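Local coordinates for protein geranyltranstransferase (Agrobacterium tumefaciens, PDB 2H8O) that probably condenses geranyl diphosphate with isopentenyl diphosphate to make farnesyl diphosphate, as a member of the polyprenyl synthetase family, at residues Leu202-Lys206 / Lys207-Glu211. Numbering follows the deposited sequence.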
loop_
_atom_site.group_PDB
_atom_site.type_symbol
_atom_site.label_atom_id
_atom_site.label_comp_id
_atom_site.label_asym_id
_atom_site.label_seq_id
_atom_site.Cartn_x
_atom_site.Cartn_y
_atom_site.Cartn_z
ATOM N N LEU A 202 -2.278 -14.730 14.363
ATOM C CA LEU A 202 -3.366 -15.642 14.053
ATOM C C LEU A 202 -2.902 -17.100 14.130
ATOM O O LEU A 202 -3.645 -17.971 14.605
ATOM C CB LEU A 202 -3.936 -15.327 12.668
ATOM C CG LEU A 202 -4.720 -14.023 12.566
ATOM C CD1 LEU A 202 -4.993 -13.687 11.099
ATOM C CD2 LEU A 202 -6.027 -14.113 13.341
ATOM N N ALA A 203 -1.684 -17.374 13.660
ATOM C CA ALA A 203 -1.095 -18.710 13.776
ATOM C C ALA A 203 -0.890 -19.108 15.243
ATOM O O ALA A 203 -1.037 -20.287 15.605
ATOM C CB ALA A 203 0.215 -18.781 13.035
ATOM N N ALA A 204 -0.556 -18.134 16.085
ATOM C CA ALA A 204 -0.371 -18.382 17.520
ATOM C C ALA A 204 -1.648 -18.879 18.208
ATOM O O ALA A 204 -1.575 -19.580 19.216
ATOM C CB ALA A 204 0.145 -17.130 18.215
ATOM N N GLU A 205 -2.810 -18.509 17.667
ATOM C CA GLU A 205 -4.104 -18.933 18.223
ATOM C C GLU A 205 -4.333 -20.445 18.133
ATOM O O GLU A 205 -5.011 -21.021 18.987
ATOM C CB GLU A 205 -5.258 -18.201 17.528
ATOM C CG GLU A 205 -5.258 -16.686 17.737
ATOM C CD GLU A 205 -6.285 -15.962 16.870
ATOM O OE1 GLU A 205 -7.231 -16.620 16.372
ATOM O OE2 GLU A 205 -6.144 -14.731 16.685
ATOM N N LYS A 206 -3.771 -21.078 17.105
ATOM C CA LYS A 206 -3.919 -22.525 16.887
ATOM C C LYS A 206 -2.693 -23.334 17.332
ATOM O O LYS A 206 -2.779 -24.555 17.525
ATOM C CB LYS A 206 -4.202 -22.817 15.407
ATOM C CG LYS A 206 -3.230 -22.133 14.452
ATOM C CD LYS A 206 -2.670 -23.075 13.397
ATOM C CE LYS A 206 -1.450 -22.454 12.717
ATOM N NZ LYS A 206 -0.349 -22.191 13.691
ATOM N N LYS A 207 -1.556 -22.656 17.482
ATOM C CA LYS A 207 -0.303 -23.297 17.872
ATOM C C LYS A 207 0.482 -22.342 18.781
ATOM O O LYS A 207 1.079 -21.380 18.309
ATOM C CB LYS A 207 0.488 -23.650 16.610
ATOM C CG LYS A 207 1.954 -24.006 16.825
ATOM C CD LYS A 207 2.575 -24.658 15.586
ATOM C CE LYS A 207 2.394 -23.827 14.304
ATOM N NZ LYS A 207 2.692 -22.351 14.430
ATOM N N ALA A 208 0.466 -22.602 20.086
ATOM C CA ALA A 208 1.052 -21.666 21.052
ATOM C C ALA A 208 2.540 -21.393 20.773
ATOM O O ALA A 208 3.332 -22.324 20.637
ATOM C CB ALA A 208 0.868 -22.195 22.488
ATOM N N PRO A 209 2.928 -20.111 20.679
ATOM C CA PRO A 209 4.334 -19.791 20.471
ATOM C C PRO A 209 5.133 -19.867 21.767
ATOM O O PRO A 209 4.550 -19.813 22.867
ATOM C CB PRO A 209 4.287 -18.339 19.974
ATOM C CG PRO A 209 3.090 -17.779 20.660
ATOM C CD PRO A 209 2.094 -18.898 20.737
ATOM N N ASP A 210 6.448 -19.996 21.636
ATOM C CA ASP A 210 7.343 -19.876 22.784
ATOM C C ASP A 210 7.706 -18.411 23.000
ATOM O O ASP A 210 7.205 -17.511 22.300
ATOM C CB ASP A 210 8.580 -20.777 22.619
ATOM C CG ASP A 210 9.443 -20.424 21.413
ATOM O OD1 ASP A 210 9.251 -19.358 20.774
ATOM O OD2 ASP A 210 10.337 -21.245 21.118
ATOM N N GLU A 211 8.558 -18.141 23.975
ATOM C CA GLU A 211 8.857 -16.765 24.316
ATOM C C GLU A 211 9.488 -16.002 23.135
ATOM O O GLU A 211 9.108 -14.885 22.831
ATOM C CB GLU A 211 9.758 -16.712 25.543
ATOM C CG GLU A 211 9.854 -15.349 26.144
ATOM C CD GLU A 211 10.576 -15.343 27.477
ATOM O OE1 GLU A 211 10.646 -16.389 28.160
ATOM O OE2 GLU A 211 11.068 -14.260 27.831
#
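Lys207 N bonds to Ala203 O, 3.1 Å away, an i to i+4 bond whose angle at the hydrogen, 136°, is well short of straight. Lys206 N reaches the same oxygen one residue earlier. A third donor is Lys206 NZ, 2.8 Å from Ala203 O and tilted 29° out of the carbonyl plane, so a lysine side chain folds back along the helix toward Ala203 and shares an acceptor with two backbone amides. Its torsions make this possible: a chi1 of 50° tucks CG over the backbone, close to both N and C, and further bends at chi2 and chi4 curl the chain back.

Charge is the awkward part. Lys207 lies alongside Lys206, its chain bent at chi3 and chi4, and the two ammonium groups end 3.1 Å apart from NZ to NZ. If both are protonated they should repel, with Ala203 O probably easing the charge on Lys206 and solvent helping at this exposed edge.

From Lys207 to Pro209 the chain stays close to Ala204. Ala204 CA offers its hydrogen to Lys207 O, 3.4 Å from carbon to oxygen, a weak CA-H...O contact. Next to it the apolar part is small: the Pro209 ring sets CD 3.6 Å from Ala204 CB, with CG slightly farther.

Asp210 then N-caps the following helix, OD1 taking the amide of Gly213, and Glu211 OE2 forms a salt bridge with Arg293. This surface turn links helix 194-206 to helix 211-237 in the mainly helical prenyltransferase fold; Ala204 packs on Leu217 and Pro209 on Ile214 of the second helix, while Leu202 meets Ala149 of the second subunit.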